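Local coordinates for cysteine hydrolase (Vibrio cholerae, PDB 6V98), which is a type VI secretion system effector, probably acting as a papain-like (clan CA) cysteine hydrolase on a target in competing cells, at residues V10-L16 / G108-S114; L96-K101 / T196-T200. The contacts are given in a common frame with arbitrary orientation. Residue numbers count along the deposited sequence, not the author numbering.

Interaction 1 (V10-L16 / G108-S114)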
loop_
_atom_site.group_PDB
_atom_site.type_symbol
_atom_site.label_atom_id
_atom_site.label_comp_id
_atom_site.label_asym_id
_atom_site.label_seq_id
_atom_site.Cartn_x
_atom_site.Cartn_y
_atom_site.Cartn_z
ATOM N N VAL A 10 -2.427 -0.834 2.522
ATOM C CA VAL A 10 -2.202 -1.593 3.751
ATOM C C VAL A 10 -1.441 -0.705 4.724
ATOM O O VAL A 10 -0.479 -0.037 4.335
ATOM C CB VAL A 10 -1.457 -2.918 3.480
ATOM C CG1 VAL A 10 -2.356 -3.859 2.653
ATOM C CG2 VAL A 10 -0.142 -2.683 2.752
ATOM N N VAL A 11 -1.888 -0.672 5.978
ATOM C CA VAL A 11 -1.207 0.044 7.045
ATOM C C VAL A 11 -0.829 -0.963 8.122
ATOM O O VAL A 11 -1.584 -1.900 8.406
ATOM C CB VAL A 11 -2.087 1.175 7.622
ATOM C CG1 VAL A 11 -1.440 1.800 8.850
ATOM C CG2 VAL A 11 -2.340 2.250 6.544
ATOM N N PHE A 12 0.355 -0.781 8.696
ATOM C CA PHE A 12 0.859 -1.606 9.789
ATOM C C PHE A 12 0.773 -0.732 11.028
ATOM O O PHE A 12 1.717 0.006 11.334
ATOM C CB PHE A 12 2.301 -2.043 9.515
ATOM C CG PHE A 12 2.501 -2.622 8.131
ATOM C CD1 PHE A 12 2.949 -1.822 7.085
ATOM C CD2 PHE A 12 2.222 -3.966 7.882
ATOM C CE1 PHE A 12 3.119 -2.351 5.812
ATOM C CE2 PHE A 12 2.398 -4.508 6.626
ATOM C CZ PHE A 12 2.845 -3.696 5.583
ATOM N N PRO A 13 -0.344 -0.750 11.759
ATOM C CA PRO A 13 -0.544 0.267 12.804
ATOM C C PRO A 13 0.402 0.134 13.977
ATOM O O PRO A 13 0.561 1.102 14.729
ATOM C CB PRO A 13 -1.997 0.046 13.250
ATOM C CG PRO A 13 -2.550 -1.033 12.376
ATOM C CD PRO A 13 -1.409 -1.764 11.771
ATOM N N ASP A 14 1.017 -1.030 14.172
ATOM C CA ASP A 14 1.909 -1.253 15.300
ATOM C C ASP A 14 3.377 -1.108 14.924
ATOM O O ASP A 14 4.251 -1.397 15.748
ATOM C CB ASP A 14 1.642 -2.627 15.897
ATOM C CG ASP A 14 0.224 -2.755 16.403
ATOM O OD1 ASP A 14 -0.270 -1.788 17.023
ATOM O OD2 ASP A 14 -0.395 -3.808 16.167
ATOM N N TYR A 15 3.647 -0.678 13.696
ATOM C CA TYR A 15 4.996 -0.427 13.201
ATOM C C TYR A 15 5.646 0.695 13.998
ATOM O O TYR A 15 5.014 1.714 14.285
ATOM C CB TYR A 15 4.884 -0.050 11.727
ATOM C CG TYR A 15 6.145 0.103 10.921
ATOM C CD1 TYR A 15 6.540 -0.897 10.043
ATOM C CD2 TYR A 15 6.893 1.269 10.976
ATOM C CE1 TYR A 15 7.661 -0.755 9.262
ATOM C CE2 TYR A 15 8.027 1.421 10.200
ATOM C CZ TYR A 15 8.403 0.408 9.344
ATOM O OH TYR A 15 9.530 0.549 8.574
ATOM N N LEU A 16 6.919 0.519 14.350
ATOM C CA LEU A 16 7.612 1.461 15.219
ATOM C C LEU A 16 8.617 2.257 14.405
ATOM O O LEU A 16 9.481 1.676 13.743
ATOM C CB LEU A 16 8.314 0.738 16.368
ATOM C CG LEU A 16 7.364 0.183 17.434
ATOM C CD1 LEU A 16 8.077 -0.768 18.367
ATOM C CD2 LEU A 16 6.721 1.319 18.207
ATOM N N GLY A 108 6.612 -4.876 7.115
ATOM C CA GLY A 108 5.717 -4.467 8.176
ATOM C C GLY A 108 6.078 -4.867 9.590
ATOM O O GLY A 108 5.195 -4.871 10.455
ATOM N N GLN A 109 7.349 -5.194 9.850
ATOM C CA GLN A 109 7.819 -5.525 11.198
ATOM C C GLN A 109 7.032 -6.692 11.800
ATOM O O GLN A 109 6.890 -6.810 13.029
ATOM C CB GLN A 109 7.772 -4.300 12.118
ATOM C CG GLN A 109 8.764 -3.211 11.688
ATOM C CD GLN A 109 8.840 -2.049 12.662
ATOM O OE1 GLN A 109 8.157 -2.036 13.683
ATOM N NE2 GLN A 109 9.660 -1.045 12.327
ATOM N N GLU A 110 6.519 -7.558 10.930
ATOM C CA GLU A 110 5.817 -8.766 11.341
ATOM C C GLU A 110 4.621 -8.422 12.216
ATOM O O GLU A 110 4.298 -9.134 13.167
ATOM C CB GLU A 110 6.760 -9.748 12.051
ATOM C CG GLU A 110 7.865 -10.285 11.152
ATOM C CD GLU A 110 8.885 -11.095 11.921
ATOM O OE1 GLU A 110 9.801 -10.497 12.507
ATOM O OE2 GLU A 110 8.738 -12.326 11.971
ATOM N N GLY A 111 3.956 -7.310 11.891
ATOM C CA GLY A 111 2.789 -6.873 12.615
ATOM C C GLY A 111 1.508 -7.072 11.816
ATOM O O GLY A 111 1.507 -7.512 10.664
ATOM N N ARG A 112 0.402 -6.709 12.459
ATOM C CA ARG A 112 -0.905 -6.832 11.827
ATOM C C ARG A 112 -1.078 -5.770 10.748
ATOM O O ARG A 112 -0.372 -4.759 10.710
ATOM C CB ARG A 112 -2.037 -6.708 12.858
ATOM C CG ARG A 112 -2.285 -5.284 13.372
ATOM C CD ARG A 112 -3.255 -5.265 14.551
ATOM N NE ARG A 112 -3.386 -3.937 15.166
ATOM C CZ ARG A 112 -4.353 -3.067 14.876
ATOM N NH1 ARG A 112 -5.277 -3.361 13.964
ATOM N NH2 ARG A 112 -4.403 -1.897 15.499
ATOM N N ILE A 113 -2.053 -6.008 9.873
ATOM C CA ILE A 113 -2.362 -5.118 8.760
ATOM C C ILE A 113 -3.787 -4.619 8.928
ATOM O O ILE A 113 -4.686 -5.401 9.251
ATOM C CB ILE A 113 -2.185 -5.838 7.411
ATOM C CG1 ILE A 113 -0.710 -6.183 7.196
ATOM C CG2 ILE A 113 -2.779 -4.999 6.244
ATOM C CD1 ILE A 113 -0.426 -6.953 5.945
ATOM N N SER A 114 -3.979 -3.312 8.757
ATOM C CA SER A 114 -5.287 -2.712 8.522
ATOM C C SER A 114 -5.317 -2.223 7.082
ATOM O O SER A 114 -4.430 -1.473 6.680
ATOM C CB SER A 114 -5.540 -1.537 9.473
ATOM O OG SER A 114 -5.541 -1.936 10.833
HETATM O O HOH W 1 1.192 -3.469 12.435
HETATM O O HOH W 2 0.668 -6.145 15.264
HETATM O O HOH W 3 6.589 -3.262 15.584
HETATM O O HOH W 4 11.112 -1.699 9.405
#
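Residues 10-12 and 113-114 run antiparallel as neighbouring strands, and Val11 and Ser114 form a hydrogen-bonded pair: Val11 N to Ser114 O and Ser114 N to Val11 O are both 2.8 Å (N-H...O 161° and 163°). The strands stay close through Phe12-Ile113, with CA atoms 4.9 Å apart, supported by CA-H...O contacts from Ile113 CA to Val11 O at 3.3 Å and from Phe12 CA to Arg112 O at 3.5 Å. A type I turn, Phe12 to Tyr15, closed by Tyr15 N to Phe12 O at 3.1 Å, ends the strand; the segments separate only there (Tyr15 CA to Gln109 CA 6.2 Å). A water bridges Asp14 N (3.0 Å) and Arg112 O (2.7 Å). This is the central strand pair of the antiparallel sheet in a predicted clan CA peptidase-like domain, caught where strand 5-12 ends and strand 113-120 begins. Val11 and Ser114 point to the face covered by helix 176-184. On the other face, Phe12 CE2 meets Ile113 CG1 at 3.6 Å, while Gly108 CA sits over the Phe12 ring, 3.6 Å from its centroid and 12° off the normal; a CB there would clash. Arg112 NE makes a salt bridge to Asp14 OD2 at 3.2 Å, and Pro13 CG lies over the guanidinium, 3.7 Å from Arg112 CZ. The Gln109 side-chain amide pairs with the Leu16 backbone, accepting at OE1 from Leu16 N at 2.9 Å and donating from NE2 to Leu16 O at 3.1 Å; NE2 also lies over the Tyr15 ring, 3.5 Å from Tyr15 CZ.

Interaction 2 (L96-K101 / T196-T200)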
loop_
_atom_site.group_PDB
_atom_site.type_symbol
_atom_site.label_atom_id
_atom_site.label_comp_id
_atom_site.label_asym_id
_atom_site.label_seq_id
_atom_site.Cartn_x
_atom_site.Cartn_y
_atom_site.Cartn_z
ATOM N N LEU A 96 -4.279 -14.758 -0.909
ATOM C CA LEU A 96 -4.084 -13.432 -0.336
ATOM C C LEU A 96 -3.337 -13.518 0.990
ATOM O O LEU A 96 -2.467 -12.686 1.273
ATOM C CB LEU A 96 -5.433 -12.728 -0.171
ATOM C CG LEU A 96 -5.324 -11.298 0.363
ATOM C CD1 LEU A 96 -4.494 -10.483 -0.578
ATOM C CD2 LEU A 96 -6.711 -10.692 0.534
ATOM N N LEU A 97 -3.641 -14.537 1.803
ATOM C CA LEU A 97 -2.901 -14.749 3.046
ATOM C C LEU A 97 -1.404 -14.891 2.791
ATOM O O LEU A 97 -0.585 -14.423 3.589
ATOM C CB LEU A 97 -3.412 -16.004 3.772
ATOM C CG LEU A 97 -4.608 -15.907 4.719
ATOM C CD1 LEU A 97 -5.111 -17.316 5.059
ATOM C CD2 LEU A 97 -4.232 -15.139 5.982
ATOM N N LYS A 98 -1.025 -15.562 1.703
ATOM C CA LYS A 98 0.392 -15.751 1.416
ATOM C C LYS A 98 1.072 -14.418 1.141
ATOM O O LYS A 98 2.191 -14.172 1.607
ATOM C CB LYS A 98 0.562 -16.697 0.229
ATOM C CG LYS A 98 1.999 -16.999 -0.117
ATOM C CD LYS A 98 2.077 -18.023 -1.222
ATOM C CE LYS A 98 3.512 -18.268 -1.614
ATOM N NZ LYS A 98 3.581 -19.192 -2.776
ATOM N N VAL A 99 0.390 -13.532 0.407
ATOM C CA VAL A 99 0.926 -12.207 0.116
ATOM C C VAL A 99 0.973 -11.356 1.374
ATOM O O VAL A 99 1.925 -10.599 1.587
ATOM C CB VAL A 99 0.086 -11.525 -0.980
ATOM C CG1 VAL A 99 0.476 -10.039 -1.130
ATOM C CG2 VAL A 99 0.251 -12.262 -2.298
ATOM N N LEU A 100 -0.070 -11.430 2.206
ATOM C CA LEU A 100 -0.101 -10.587 3.394
ATOM C C LEU A 100 1.024 -10.969 4.344
ATOM O O LEU A 100 1.709 -10.100 4.894
ATOM C CB LEU A 100 -1.463 -10.689 4.076
ATOM C CG LEU A 100 -2.624 -10.060 3.280
ATOM C CD1 LEU A 100 -3.959 -10.273 3.990
ATOM C CD2 LEU A 100 -2.372 -8.557 3.014
ATOM N N LYS A 101 1.241 -12.271 4.533
ATOM C CA LYS A 101 2.367 -12.711 5.347
ATOM C C LYS A 101 3.695 -12.208 4.780
ATOM O O LYS A 101 4.575 -11.773 5.533
ATOM C CB LYS A 101 2.373 -14.231 5.439
ATOM C CG LYS A 101 3.240 -14.752 6.550
ATOM C CD LYS A 101 3.058 -16.247 6.725
ATOM C CE LYS A 101 3.188 -16.613 8.192
ATOM N NZ LYS A 101 4.607 -16.663 8.614
ATOM N N THR A 196 -1.261 -15.050 14.143
ATOM C CA THR A 196 -2.206 -16.135 13.903
ATOM C C THR A 196 -2.366 -16.470 12.424
ATOM O O THR A 196 -2.957 -17.506 12.101
ATOM C CB THR A 196 -3.575 -15.796 14.503
ATOM O OG1 THR A 196 -4.084 -14.616 13.877
ATOM C CG2 THR A 196 -3.444 -15.549 15.999
ATOM N N ASN A 197 -1.836 -15.630 11.535
ATOM C CA ASN A 197 -1.959 -15.785 10.081
ATOM C C ASN A 197 -3.418 -15.935 9.676
ATOM O O ASN A 197 -3.798 -16.843 8.933
ATOM C CB ASN A 197 -1.110 -16.944 9.557
ATOM C CG ASN A 197 -0.853 -16.856 8.047
ATOM O OD1 ASN A 197 -0.661 -15.768 7.486
ATOM N ND2 ASN A 197 -0.845 -18.006 7.388
ATOM N N LYS A 198 -4.241 -15.021 10.177
ATOM C CA LYS A 198 -5.666 -15.015 9.887
ATOM C C LYS A 198 -6.049 -13.705 9.220
ATOM O O LYS A 198 -5.606 -12.631 9.634
ATOM C CB LYS A 198 -6.504 -15.195 11.150
ATOM C CG LYS A 198 -7.959 -15.586 10.868
ATOM C CD LYS A 198 -8.958 -14.700 11.610
ATOM C CE LYS A 198 -10.400 -15.161 11.389
ATOM N NZ LYS A 198 -10.923 -14.868 10.026
ATOM N N LEU A 199 -6.911 -13.811 8.219
ATOM C CA LEU A 199 -7.419 -12.687 7.455
ATOM C C LEU A 199 -8.916 -12.573 7.699
ATOM O O LEU A 199 -9.626 -13.582 7.754
ATOM C CB LEU A 199 -7.123 -12.922 5.974
ATOM C CG LEU A 199 -7.494 -12.115 4.748
ATOM C CD1 LEU A 199 -6.704 -12.723 3.605
ATOM C CD2 LEU A 199 -8.970 -12.207 4.461
ATOM N N THR A 200 -9.396 -11.345 7.842
ATOM C CA THR A 200 -10.816 -11.069 7.968
ATOM C C THR A 200 -11.137 -9.915 7.035
ATOM O O THR A 200 -10.500 -8.862 7.113
ATOM C CB THR A 200 -11.189 -10.715 9.410
ATOM O OG1 THR A 200 -10.764 -11.764 10.291
ATOM C CG2 THR A 200 -12.685 -10.551 9.545
#
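Helix 93-107 lies across one face of the antiparallel sheet, and here it reaches an edge strand, 198-202, in an alpha/beta layer packing. The local axes approach to 9.1 Å at 111°, so the helix segment crosses the strand steeply. Helix side chains meet both side chains and backbone of the strand segment, without hydrogen bonds between them, and 313 Å² is buried. Leu199 is the main bump on the strand side: it projects toward the helix, and its CD1 fits between Leu96 and Leu100, 3.7 Å from Leu96 CD2 and 3.7 Å from Leu100 CD1. These two leucines are four residues apart and so offer a shallow hollow. Leu97 supplies the reciprocal bump. Its CD2 enters the recess between Asn197 and Leu199, 3.4 Å from Asn197 O and 3.6 Å from Leu199 CB, passing the strand backbone at Lys198, whose CA-to-CB bond points away. Asn197, one wall of the recess, belongs to a G1 beta bulge, in which it, with phi/psi of 53°/50°, and Lys198 both face Asp193 on the preceding strand. The bulge sits at the turn from strand 188-193, and Tyr192 of that strand touches Leu97, Leu100 and Lys101. The Asn197 amide approaches the helix while its OD1 is hydrogen-bonded to the Tyr192 hydroxyl; the aliphatic part of Lys101 lies against that same oxygen, with Lys101 CD 3.8 Å from Asn197 OD1.

In the fold
Helix 93-107 ties the two sites together: its middle forms one side of interaction 2, and the chain leaving its end supplies residues 108-114 of interaction 1. Their centres lie about 13 Å apart, and Ile113 CD1 touches Leu100 CD2 at 3.9 Å, so side chains under the helix are in touch between them. Strand 188-193 lies between strands 113-120 and 198-202. On the opposite face, the Ser114 side chain is about 5 Å from a bound calcium ion and touches Gln184, a calcium ligand; the side chain of Leu199 is about 13 Å from a bound calcium ion. Val11 touches Met153, next to Cys152, which carries a dimethylarsinoyl group and is probably this hydrolase's reactive cysteine.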